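Local coordinates for tyrocidine synthetase 3 (Acinetobacter baumannii, PDB 4ZXI) that works as a four-domain nonribosomal peptide synthetase, whose adenylation domain probably activates glycine with ATP for loading onto its phosphopantetheine carrier domain, at the glycine and adenosine monophosphate site. Residues are numbered along the deposited sequence; one frame, centred on the assembly and turned at random.

The glycine and adenosine monophosphate site. Residues 627-628, 671-673, 740-743, 761-766, 770-771, 785, 851, 863, 866, 954. With GLY (glycine), chain B; AMP (adenosine monophosphate), chain C; MG (magnesium ion), chain D.
The adenylation-domain pocket of this AMP-binding-enzyme family member holds glycine, wholly buried, next to AMP, the nucleotide part of the aminoacyl-adenylate made from ATP. An aspartate takes the substrate amine, as is usual in this family: Asp672, its CG in the crowded position between backbone N and carbonyl carbon (chi1 62°), accepts from glycine N at OD2 (2.8 Å) through the syn lone pair. The Val770 carbonyl O takes the same amine in plane, on a lone pair, at 2.9 Å. Phe671 turns its CE1-CZ rim to the glycine carboxylate, while Trp771 CZ3 and Ile673 CG2 lie against CA, so these bulky groups plausibly favour a substrate without a side chain. Lys954, the invariant lysine of the C-terminal subdomain, reaches in with its chain extended beyond CG; NZ forms a salt bridge with carboxylate OXT (3.1 Å) and a longer one with phosphate O3P, spanning the two groups that would be joined in the adenylate, as expected of the adenylate-forming conformation. Magnesium meets glycine O at 2.0 Å, the rest of its shell being loosely modelled.

Adenine lies between the Gly741-Glu742 backbone on one face and Tyr763, which meets the purine edge-to-face through CD1, planes about 69° apart. His863 turns a face to the C2 edge. The 6-amino group N6 donates to Asn761 OD1 on a lone pair and to Val762 O (2.9 Å) from above the carbonyl plane. The ribose 2'-hydroxyl O2' is shared between the syn lone pairs of both Asp851 oxygens as a forked bond, OD1 at 2.6 Å; Tyr763 OH donates to the anti lone pair of OD2 (2.6 Å), which should restrain the carboxylate's rotation. Arg866, bent at chi2 (-56°), lays its guanidinium face over OD1 and O2', and NH2 hydrogen-bonds the 3'-hydroxyl O3'.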
# COMPACT_ATOMS: atom_id res chain seq x y z
N THR A 627 -23.44 4.64 28.56
CA THR A 627 -22.53 4.48 27.44
C THR A 627 -21.55 3.32 27.63
O THR A 627 -21.45 2.76 28.72
CB THR A 627 -21.73 5.78 27.20
OG1 THR A 627 -21.03 5.70 25.95
CG2 THR A 627 -20.75 6.03 28.36
N SER A 628 -20.84 2.99 26.55
CA SER A 628 -19.85 1.91 26.51
C SER A 628 -18.55 2.24 27.26
O SER A 628 -17.61 2.79 26.69
CB SER A 628 -19.51 1.55 25.06
OG SER A 628 -18.86 2.64 24.40
N PHE A 671 -29.42 8.54 23.31
CA PHE A 671 -28.15 8.91 22.73
C PHE A 671 -28.13 10.43 22.88
O PHE A 671 -29.07 11.09 22.46
CB PHE A 671 -28.06 8.44 21.28
CG PHE A 671 -26.73 8.68 20.62
CD1 PHE A 671 -25.59 8.93 21.38
CD2 PHE A 671 -26.62 8.66 19.24
CE1 PHE A 671 -24.37 9.15 20.76
CE2 PHE A 671 -25.40 8.88 18.63
CZ PHE A 671 -24.28 9.13 19.38
N ASP A 672 -27.09 10.98 23.51
CA ASP A 672 -27.17 12.38 23.92
C ASP A 672 -27.37 13.35 22.75
O ASP A 672 -27.99 14.40 22.93
CB ASP A 672 -25.92 12.78 24.73
CG ASP A 672 -24.64 12.65 23.94
OD1 ASP A 672 -24.63 11.90 22.94
OD2 ASP A 672 -23.64 13.29 24.32
N ILE A 673 -26.92 12.99 21.55
CA ILE A 673 -27.02 13.92 20.42
C ILE A 673 -28.48 14.22 20.08
O ILE A 673 -28.78 15.17 19.35
CB ILE A 673 -26.30 13.39 19.17
CG1 ILE A 673 -27.19 12.44 18.37
CG2 ILE A 673 -25.01 12.70 19.56
CD1 ILE A 673 -26.53 11.87 17.15
N GLY A 740 -22.07 12.85 12.60
CA GLY A 740 -21.25 12.74 13.80
C GLY A 740 -21.37 11.36 14.42
O GLY A 740 -22.12 10.51 13.91
N GLY A 741 -20.61 11.15 15.49
CA GLY A 741 -20.71 9.93 16.28
C GLY A 741 -19.67 8.93 15.85
O GLY A 741 -19.35 7.98 16.57
N GLU A 742 -19.13 9.14 14.66
CA GLU A 742 -18.33 8.13 13.99
C GLU A 742 -17.58 8.81 12.85
O GLU A 742 -18.00 9.87 12.35
CB GLU A 742 -19.22 7.00 13.47
CG GLU A 742 -18.56 5.65 13.38
CD GLU A 742 -19.55 4.52 13.08
OE1 GLU A 742 -20.67 4.79 12.59
OE2 GLU A 742 -19.20 3.35 13.35
N ALA A 743 -16.48 8.21 12.44
CA ALA A 743 -15.62 8.84 11.45
C ALA A 743 -16.28 9.00 10.08
O ALA A 743 -16.78 8.05 9.48
CB ALA A 743 -14.36 8.06 11.32
N ASN A 761 -19.08 18.04 9.76
CA ASN A 761 -18.59 16.91 10.55
C ASN A 761 -18.63 17.38 11.96
O ASN A 761 -18.14 18.48 12.26
CB ASN A 761 -17.17 16.46 10.20
CG ASN A 761 -16.73 15.25 11.05
OD1 ASN A 761 -17.56 14.64 11.73
ND2 ASN A 761 -15.44 14.89 11.00
N VAL A 762 -19.21 16.58 12.84
CA VAL A 762 -19.34 17.04 14.21
C VAL A 762 -18.92 15.93 15.19
O VAL A 762 -19.23 14.75 14.99
CB VAL A 762 -20.78 17.58 14.43
CG1 VAL A 762 -21.80 16.47 14.54
CG2 VAL A 762 -20.81 18.51 15.57
N TYR A 763 -18.14 16.30 16.20
CA TYR A 763 -17.43 15.33 17.04
C TYR A 763 -17.58 15.66 18.52
O TYR A 763 -17.63 16.84 18.90
CB TYR A 763 -15.93 15.27 16.67
CG TYR A 763 -15.04 14.68 17.75
CD1 TYR A 763 -14.66 13.34 17.73
CD2 TYR A 763 -14.56 15.48 18.80
CE1 TYR A 763 -13.85 12.81 18.74
CE2 TYR A 763 -13.78 14.96 19.81
CZ TYR A 763 -13.42 13.63 19.78
OH TYR A 763 -12.63 13.13 20.79
N GLY A 764 -17.62 14.62 19.35
CA GLY A 764 -17.56 14.81 20.79
C GLY A 764 -17.93 13.57 21.58
O GLY A 764 -18.81 12.82 21.16
N PRO A 765 -17.27 13.33 22.72
CA PRO A 765 -17.65 12.22 23.58
C PRO A 765 -18.82 12.64 24.43
O PRO A 765 -19.04 13.85 24.59
CB PRO A 765 -16.40 12.00 24.42
CG PRO A 765 -15.88 13.36 24.61
CD PRO A 765 -16.17 14.11 23.31
N THR A 766 -19.55 11.67 24.98
CA THR A 766 -20.67 11.96 25.87
C THR A 766 -20.26 12.75 27.12
O THR A 766 -21.03 13.56 27.64
CB THR A 766 -21.37 10.65 26.27
OG1 THR A 766 -22.06 10.13 25.14
CG2 THR A 766 -22.37 10.85 27.39
N VAL A 770 -22.78 16.21 24.30
CA VAL A 770 -23.08 16.06 22.87
C VAL A 770 -21.89 16.22 21.92
O VAL A 770 -21.22 15.24 21.59
CB VAL A 770 -24.19 17.03 22.45
CG1 VAL A 770 -24.73 16.58 21.13
CG2 VAL A 770 -25.31 17.03 23.50
N TRP A 771 -21.63 17.43 21.45
CA TRP A 771 -20.44 17.65 20.62
C TRP A 771 -19.52 18.66 21.29
O TRP A 771 -20.00 19.55 22.01
CB TRP A 771 -20.79 18.16 19.22
CG TRP A 771 -21.88 17.43 18.49
CD1 TRP A 771 -23.05 17.97 18.04
CD2 TRP A 771 -21.90 16.05 18.08
NE1 TRP A 771 -23.79 17.02 17.39
CE2 TRP A 771 -23.12 15.83 17.42
CE3 TRP A 771 -21.01 14.98 18.23
CZ2 TRP A 771 -23.48 14.58 16.88
CZ3 TRP A 771 -21.37 13.74 17.71
CH2 TRP A 771 -22.59 13.56 17.04
N LEU A 785 -11.62 17.00 12.66
CA LEU A 785 -12.56 17.17 13.76
C LEU A 785 -13.02 18.61 13.93
O LEU A 785 -13.69 18.94 14.91
CB LEU A 785 -11.94 16.67 15.06
CG LEU A 785 -11.62 15.17 15.07
CD1 LEU A 785 -11.11 14.72 16.43
CD2 LEU A 785 -12.82 14.35 14.64
N ASP A 851 -9.11 8.92 22.61
CA ASP A 851 -9.09 9.01 21.14
C ASP A 851 -7.68 9.30 20.59
O ASP A 851 -6.94 10.13 21.14
CB ASP A 851 -10.03 10.11 20.65
CG ASP A 851 -11.47 9.66 20.57
OD1 ASP A 851 -11.70 8.43 20.46
OD2 ASP A 851 -12.37 10.52 20.63
N HIS A 863 -8.57 12.51 12.97
CA HIS A 863 -8.91 11.43 13.87
C HIS A 863 -8.35 10.12 13.34
O HIS A 863 -8.35 9.89 12.13
CB HIS A 863 -10.42 11.35 14.03
CG HIS A 863 -10.86 10.33 15.02
ND1 HIS A 863 -11.16 10.64 16.33
CD2 HIS A 863 -11.02 8.99 14.91
CE1 HIS A 863 -11.49 9.54 16.98
NE2 HIS A 863 -11.42 8.53 16.14
N ARG A 866 -9.15 6.04 18.55
CA ARG A 866 -9.12 5.24 19.78
C ARG A 866 -7.74 4.68 20.09
O ARG A 866 -6.81 4.83 19.31
CB ARG A 866 -10.12 4.07 19.68
CG ARG A 866 -11.57 4.47 19.87
CD ARG A 866 -11.68 5.17 21.19
NE ARG A 866 -13.04 5.53 21.52
CZ ARG A 866 -13.36 6.19 22.63
NH1 ARG A 866 -12.41 6.54 23.49
NH2 ARG A 866 -14.63 6.49 22.89
N LYS A 954 -24.08 3.04 15.39
CA LYS A 954 -22.69 3.10 14.95
C LYS A 954 -22.24 1.68 14.67
O LYS A 954 -22.86 0.73 15.16
CB LYS A 954 -21.76 3.70 16.00
CG LYS A 954 -22.17 5.02 16.58
CD LYS A 954 -21.12 5.43 17.59
CE LYS A 954 -21.50 6.69 18.30
NZ LYS A 954 -20.57 6.89 19.44
N GLY B . -21.77 12.47 22.38
CA GLY B . -21.66 11.87 21.05
C GLY B . -21.00 10.49 21.02
O GLY B . -20.76 9.86 22.05
OXT GLY B . -20.70 9.95 19.94
P AMP C . -18.77 5.43 22.67
O1P AMP C . -20.29 5.54 22.82
O2P AMP C . -18.09 4.88 23.91
O3P AMP C . -18.30 4.83 21.34
O5' AMP C . -18.25 6.94 22.65
C5' AMP C . -18.41 7.81 21.52
C4' AMP C . -17.11 8.04 20.78
O4' AMP C . -17.35 8.21 19.37
C3' AMP C . -16.31 9.29 21.13
O3' AMP C . -15.59 9.20 22.34
C2' AMP C . -15.39 9.45 19.91
O2' AMP C . -14.24 8.64 20.06
C1' AMP C . -16.24 8.85 18.79
N9 AMP C . -16.70 9.90 17.86
C8 AMP C . -17.76 10.71 18.04
N7 AMP C . -17.89 11.57 17.00
C5 AMP C . -16.89 11.31 16.14
C6 AMP C . -16.43 11.88 14.85
N6 AMP C . -17.10 12.91 14.24
N1 AMP C . -15.32 11.33 14.30
C2 AMP C . -14.67 10.32 14.89
N3 AMP C . -15.02 9.76 16.07
C4 AMP C . -16.10 10.22 16.73
MG MG D . -20.09 8.68 23.48